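Local coordinates for protein catechol 2,3-dioxygenase (PDB 2WL9) that probably cleaves the aromatic ring of catechol-type substrates next to the diol, using a bound iron ion and molecular oxygen, in the breakdown of aromatic hydrocarbons, at residues L43-W48 with G138-E143. Residues are numbered along the deposited sequence; the frame is centred on the assembly and turned at random.
Sequences LRMDRW and GKFVTE
D46 and T142 meet through an unusually short hydrogen bond, T142 OG1 donating to D46 OD2 over 2.5 Å. The hydroxyl comes to the anti side of the carboxylate, 24° out of its plane. Since OD2 also forms a salt bridge with R51, a cation may stabilise the charge on the same oxygen. The other carboxylate oxygen turns back on its own chain: D46 CG sits between the backbone N and the carbonyl carbon (chi1 61°), and OD1 accepts a bent bond from W48 N, 3.2 Å away and above the carboxylate plane, closing an Asx turn. One carboxylate thus closes a turn of its own loop through OD1 and binds T142 through OD2.

Beside this polar point lies a Met-aromatic contact. M45 crosses F140 at about a right angle, with CG over one face of the ring and SD 5.2 Å from the ring centroid. The chain bends at chi3 (67°), bringing CE to 3.7 Å from F140 CD1; the same methyl also approaches T142 CG2. Water 1 ties the backbones together, donating to M45 O at 2.7 Å and accepting from F140 N.

A second water joins the outer end, accepting from W48 NE1 at 3.0 Å and donating to E143 OE2. R47 NH2 lies 4.2 Å from E143 OE1, which is well out of the guanidinium plane with no N-H aimed at it, so any attraction is probably that of opposite charges alone; the salt bridge of R47 is with E276 of the second subunit.

Both M45 and F140 also pack on I215 of strand 210-217, and F140 meets the ring of Y217. The contact therefore fastens the turn between strands 40-44 and 52-56 to the connector between the two sheets, joining the N- and C-terminal domains of the two-domain architecture of type I extradiol dioxygenases, built from beta-alpha-beta-beta-beta modules of the vicinal oxygen chelate fold.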
loop_
_atom_site.group_PDB
_atom_site.type_symbol
_atom_site.label_atom_id
_atom_site.label_comp_id
_atom_site.label_asym_id
_atom_site.label_seq_id
_atom_site.Cartn_x
_atom_site.Cartn_y
_atom_site.Cartn_z
ATOM N N LEU C 43 6.721 -29.237 25.295
ATOM C CA LEU C 43 6.260 -27.862 25.395
ATOM C C LEU C 43 6.008 -27.343 23.991
ATOM O O LEU C 43 6.864 -27.428 23.125
ATOM C CB LEU C 43 7.277 -26.991 26.139
ATOM C CG LEU C 43 7.617 -27.404 27.577
ATOM C CD1 LEU C 43 8.844 -26.632 28.089
ATOM C CD2 LEU C 43 6.433 -27.230 28.520
ATOM N N ARG C 44 4.815 -26.814 23.780
ATOM C CA ARG C 44 4.379 -26.361 22.464
ATOM C C ARG C 44 4.288 -24.838 22.465
ATOM O O ARG C 44 3.841 -24.245 23.449
ATOM C CB ARG C 44 3.024 -27.008 22.167
ATOM C CG ARG C 44 2.363 -26.592 20.883
ATOM C CD ARG C 44 1.046 -27.322 20.713
ATOM N NE ARG C 44 0.589 -27.267 19.329
ATOM C CZ ARG C 44 -0.682 -27.201 18.950
ATOM N NH1 ARG C 44 -1.659 -27.150 19.851
ATOM N NH2 ARG C 44 -0.971 -27.152 17.660
ATOM N N MET C 45 4.727 -24.206 21.373
ATOM C CA MET C 45 4.739 -22.742 21.275
ATOM C C MET C 45 3.890 -22.220 20.114
ATOM O O MET C 45 3.641 -21.008 20.012
ATOM C CB MET C 45 6.170 -22.219 21.096
ATOM C CG MET C 45 7.127 -22.523 22.240
ATOM S SD MET C 45 8.813 -22.063 21.819
ATOM C CE MET C 45 8.695 -20.276 21.708
ATOM N N ASP C 46 3.466 -23.123 19.237
ATOM C CA ASP C 46 2.782 -22.743 17.999
ATOM C C ASP C 46 2.079 -23.946 17.373
ATOM O O ASP C 46 1.774 -24.907 18.070
ATOM C CB ASP C 46 3.760 -22.085 17.010
ATOM C CG ASP C 46 4.910 -23.008 16.590
ATOM O OD1 ASP C 46 4.952 -24.188 17.003
ATOM O OD2 ASP C 46 5.790 -22.539 15.835
ATOM N N ARG C 47 1.838 -23.884 16.063
ATOM C CA ARG C 47 1.176 -24.966 15.319
ATOM C C ARG C 47 1.849 -26.343 15.459
ATOM O O ARG C 47 1.167 -27.372 15.468
ATOM C CB ARG C 47 1.144 -24.614 13.838
ATOM C CG ARG C 47 -0.121 -23.966 13.298
ATOM C CD ARG C 47 -0.121 -24.115 11.758
ATOM N NE ARG C 47 1.248 -24.021 11.246
ATOM C CZ ARG C 47 1.702 -24.569 10.119
ATOM N NH1 ARG C 47 0.909 -25.266 9.308
ATOM N NH2 ARG C 47 2.975 -24.408 9.801
ATOM N N TRP C 48 3.182 -26.356 15.515
ATOM C CA TRP C 48 3.957 -27.598 15.620
ATOM C C TRP C 48 3.534 -28.394 16.842
ATOM O O TRP C 48 3.221 -27.818 17.885
ATOM C CB TRP C 48 5.452 -27.303 15.762
ATOM C CG TRP C 48 6.151 -26.753 14.551
ATOM C CD1 TRP C 48 5.622 -25.948 13.565
ATOM C CD2 TRP C 48 7.541 -26.909 14.239
ATOM N NE1 TRP C 48 6.595 -25.640 12.637
ATOM C CE2 TRP C 48 7.781 -26.211 13.032
ATOM C CE3 TRP C 48 8.602 -27.598 14.850
ATOM C CZ2 TRP C 48 9.052 -26.168 12.430
ATOM C CZ3 TRP C 48 9.863 -27.560 14.251
ATOM C CH2 TRP C 48 10.075 -26.849 13.052
ATOM N N GLY C 138 -1.001 -12.218 23.045
ATOM C CA GLY C 138 -0.595 -12.517 21.680
ATOM C C GLY C 138 -0.149 -13.957 21.543
ATOM O O GLY C 138 -0.762 -14.863 22.117
ATOM N N LYS C 139 0.928 -14.153 20.788
ATOM C CA LYS C 139 1.477 -15.475 20.494
ATOM C C LYS C 139 3.002 -15.461 20.665
ATOM O O LYS C 139 3.566 -14.479 21.159
ATOM C CB LYS C 139 1.090 -15.866 19.063
ATOM N N PHE C 140 3.673 -16.546 20.284
ATOM C CA PHE C 140 5.126 -16.534 20.192
ATOM C C PHE C 140 5.527 -16.216 18.760
ATOM O O PHE C 140 4.764 -16.470 17.821
ATOM C CB PHE C 140 5.745 -17.872 20.643
ATOM C CG PHE C 140 5.675 -18.103 22.126
ATOM C CD1 PHE C 140 6.626 -17.546 22.977
ATOM C CD2 PHE C 140 4.652 -18.870 22.677
ATOM C CE1 PHE C 140 6.562 -17.755 24.349
ATOM C CE2 PHE C 140 4.570 -19.074 24.049
ATOM C CZ PHE C 140 5.536 -18.516 24.889
ATOM N N VAL C 141 6.711 -15.630 18.608
ATOM C CA VAL C 141 7.327 -15.427 17.302
ATOM C C VAL C 141 8.127 -16.676 16.933
ATOM O O VAL C 141 9.166 -16.960 17.543
ATOM C CB VAL C 141 8.277 -14.197 17.298
ATOM C CG1 VAL C 141 8.933 -14.045 15.940
ATOM C CG2 VAL C 141 7.529 -12.921 17.682
ATOM N N THR C 142 7.648 -17.437 15.952
ATOM C CA THR C 142 8.359 -18.657 15.559
ATOM C C THR C 142 8.399 -18.899 14.056
ATOM O O THR C 142 9.370 -19.468 13.546
ATOM C CB THR C 142 7.760 -19.934 16.199
ATOM O OG1 THR C 142 6.386 -20.065 15.809
ATOM C CG2 THR C 142 7.889 -19.924 17.726
ATOM N N GLU C 143 7.334 -18.489 13.369
ATOM C CA GLU C 143 7.121 -18.798 11.958
ATOM C C GLU C 143 8.292 -18.388 11.064
ATOM O O GLU C 143 8.544 -17.202 10.854
ATOM C CB GLU C 143 5.820 -18.145 11.469
ATOM C CG GLU C 143 5.406 -18.542 10.056
ATOM C CD GLU C 143 4.971 -19.990 9.953
ATOM O OE1 GLU C 143 4.009 -20.376 10.659
ATOM O OE2 GLU C 143 5.591 -20.740 9.156
HETATM O O HOH W 1 2.523 -18.883 18.782
HETATM O O HOH W 2 6.231 -23.587 10.545
#